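Local coordinates for surface glycan binding protein B (Bacteroides ovatus, PDB 6E57) that binds mixed-linkage beta-glucan at the bacterial cell surface, probably capturing the polysaccharide for uptake by a human gut symbiont, at residues T75-W79 / D93-N97. Numbering follows the deposited sequence.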
loop_
_atom_site.group_PDB
_atom_site.type_symbol
_atom_site.label_atom_id
_atom_site.label_comp_id
_atom_site.label_asym_id
_atom_site.label_seq_id
_atom_site.Cartn_x
_atom_site.Cartn_y
_atom_site.Cartn_z
ATOM N N THR A 75 -41.698 -7.303 9.966
ATOM C CA THR A 75 -40.412 -6.796 9.466
ATOM C C THR A 75 -40.040 -7.496 8.154
ATOM O O THR A 75 -40.243 -8.699 8.006
ATOM C CB THR A 75 -39.289 -6.972 10.498
ATOM O OG1 THR A 75 -39.242 -8.344 10.896
ATOM C CG2 THR A 75 -39.467 -6.089 11.713
ATOM N N THR A 76 -39.497 -6.709 7.216
ATOM C CA THR A 76 -38.862 -7.200 5.992
ATOM C C THR A 76 -37.390 -6.768 6.000
ATOM O O THR A 76 -37.080 -5.620 6.330
ATOM C CB THR A 76 -39.587 -6.685 4.742
ATOM O OG1 THR A 76 -40.951 -7.101 4.820
ATOM C CG2 THR A 76 -38.977 -7.188 3.452
ATOM N N VAL A 77 -36.493 -7.692 5.636
ATOM C CA VAL A 77 -35.060 -7.416 5.612
ATOM C C VAL A 77 -34.541 -7.621 4.182
ATOM O O VAL A 77 -34.882 -8.602 3.516
ATOM C CB VAL A 77 -34.295 -8.269 6.646
ATOM C CG1 VAL A 77 -35.102 -8.471 7.920
ATOM C CG2 VAL A 77 -33.856 -9.610 6.090
ATOM N N THR A 78 -33.720 -6.669 3.723
ATOM C CA THR A 78 -33.092 -6.702 2.409
ATOM C C THR A 78 -31.573 -6.810 2.585
ATOM O O THR A 78 -30.996 -6.204 3.491
ATOM C CB THR A 78 -33.481 -5.469 1.585
ATOM O OG1 THR A 78 -34.899 -5.326 1.633
ATOM C CG2 THR A 78 -33.045 -5.566 0.140
ATOM N N TRP A 79 -30.936 -7.587 1.705
ATOM C CA TRP A 79 -29.499 -7.804 1.737
ATOM C C TRP A 79 -28.857 -7.141 0.511
ATOM O O TRP A 79 -29.414 -7.182 -0.588
ATOM C CB TRP A 79 -29.185 -9.305 1.806
ATOM C CG TRP A 79 -29.917 -10.039 2.887
ATOM C CD1 TRP A 79 -31.221 -10.446 2.864
ATOM C CD2 TRP A 79 -29.388 -10.473 4.152
ATOM N NE1 TRP A 79 -31.538 -11.096 4.025
ATOM C CE2 TRP A 79 -30.435 -11.129 4.835
ATOM C CE3 TRP A 79 -28.141 -10.371 4.775
ATOM C CZ2 TRP A 79 -30.269 -11.676 6.106
ATOM C CZ3 TRP A 79 -27.976 -10.914 6.031
ATOM C CH2 TRP A 79 -29.028 -11.556 6.686
ATOM N N ASP A 93 -36.899 -14.695 4.548
ATOM C CA ASP A 93 -36.250 -13.483 4.046
ATOM C C ASP A 93 -35.205 -12.968 5.047
ATOM O O ASP A 93 -34.502 -12.020 4.734
ATOM C CB ASP A 93 -37.267 -12.378 3.747
ATOM C CG ASP A 93 -37.698 -11.579 4.967
ATOM O OD1 ASP A 93 -38.448 -12.133 5.796
ATOM O OD2 ASP A 93 -37.272 -10.411 5.083
ATOM N N LYS A 94 -35.107 -13.581 6.234
ATOM C CA LYS A 94 -34.191 -13.105 7.282
ATOM C C LYS A 94 -33.119 -14.161 7.587
ATOM O O LYS A 94 -32.500 -14.135 8.653
ATOM C CB LYS A 94 -34.975 -12.681 8.530
ATOM C CG LYS A 94 -36.187 -13.533 8.882
ATOM C CD LYS A 94 -36.770 -13.220 10.247
ATOM C CE LYS A 94 -37.086 -11.752 10.454
ATOM N NZ LYS A 94 -37.937 -11.203 9.369
ATOM N N GLU A 95 -32.889 -15.068 6.632
ATOM C CA GLU A 95 -31.697 -15.911 6.590
ATOM C C GLU A 95 -31.123 -15.828 5.173
ATOM O O GLU A 95 -31.822 -16.120 4.209
ATOM C CB GLU A 95 -32.031 -17.358 6.969
ATOM C CG GLU A 95 -30.816 -18.278 7.019
ATOM C CD GLU A 95 -31.105 -19.759 7.221
ATOM O OE1 GLU A 95 -32.218 -20.208 6.873
ATOM O OE2 GLU A 95 -30.206 -20.470 7.719
ATOM N N ILE A 96 -29.858 -15.408 5.059
ATOM C CA ILE A 96 -29.170 -15.376 3.772
ATOM C C ILE A 96 -28.385 -16.679 3.604
ATOM O O ILE A 96 -27.812 -17.203 4.560
ATOM C CB ILE A 96 -28.263 -14.138 3.623
ATOM C CG1 ILE A 96 -27.845 -13.935 2.162
ATOM C CG2 ILE A 96 -27.058 -14.211 4.549
ATOM C CD1 ILE A 96 -27.099 -12.647 1.902
ATOM N N ASN A 97 -28.403 -17.190 2.371
ATOM C CA ASN A 97 -27.573 -18.298 1.923
ATOM C C ASN A 97 -27.042 -17.947 0.529
ATOM O O ASN A 97 -27.807 -17.930 -0.435
ATOM C CB ASN A 97 -28.342 -19.622 1.910
ATOM C CG ASN A 97 -27.555 -20.751 1.275
ATOM O OD1 ASN A 97 -26.368 -20.915 1.543
ATOM N ND2 ASN A 97 -28.202 -21.527 0.423
#
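In the N-terminal beta-sandwich, Trp79 of one sheet packs on Ile96 of the other, and Asp93, just before strand 95-98, joins the two sheets by a hydrogen bond to strand 75-81. Ile96 CB sits over the centre of the Trp79 six-membered ring, 3.7 Å from its centroid and only 5° off the normal, in a CH-pi contact. With CG1 anti to the backbone N (chi1 -165°), Ile96 spreads CG2 over CZ3 and CH2 while CD1 reaches CE3. At the edge of the same indole, NE1 donates in the ring plane to Asp93 O at 3.2 Å, although the position of that oxygen is less certain. The Asp93 side chain turns back to strand 75-81, where OD2 accepts a nearly straight bond from Val77 N at 2.9 Å. Lys94, bent at its last two torsions, brings NZ to a weak bond with Thr75 OG1. A leucine in place of Trp79 would probably lose the flat face on which Ile96 CB, CG2 and CD1 lie and leave a gap between the sheets there. Backbone bonds of Lys94 with Leu67 and of Ile96 with Ile65 tie the segment 93-97 to strand 63-70, whereas strand 75-81 pairs with strands 103-113 and 84-86 in the facing sheet.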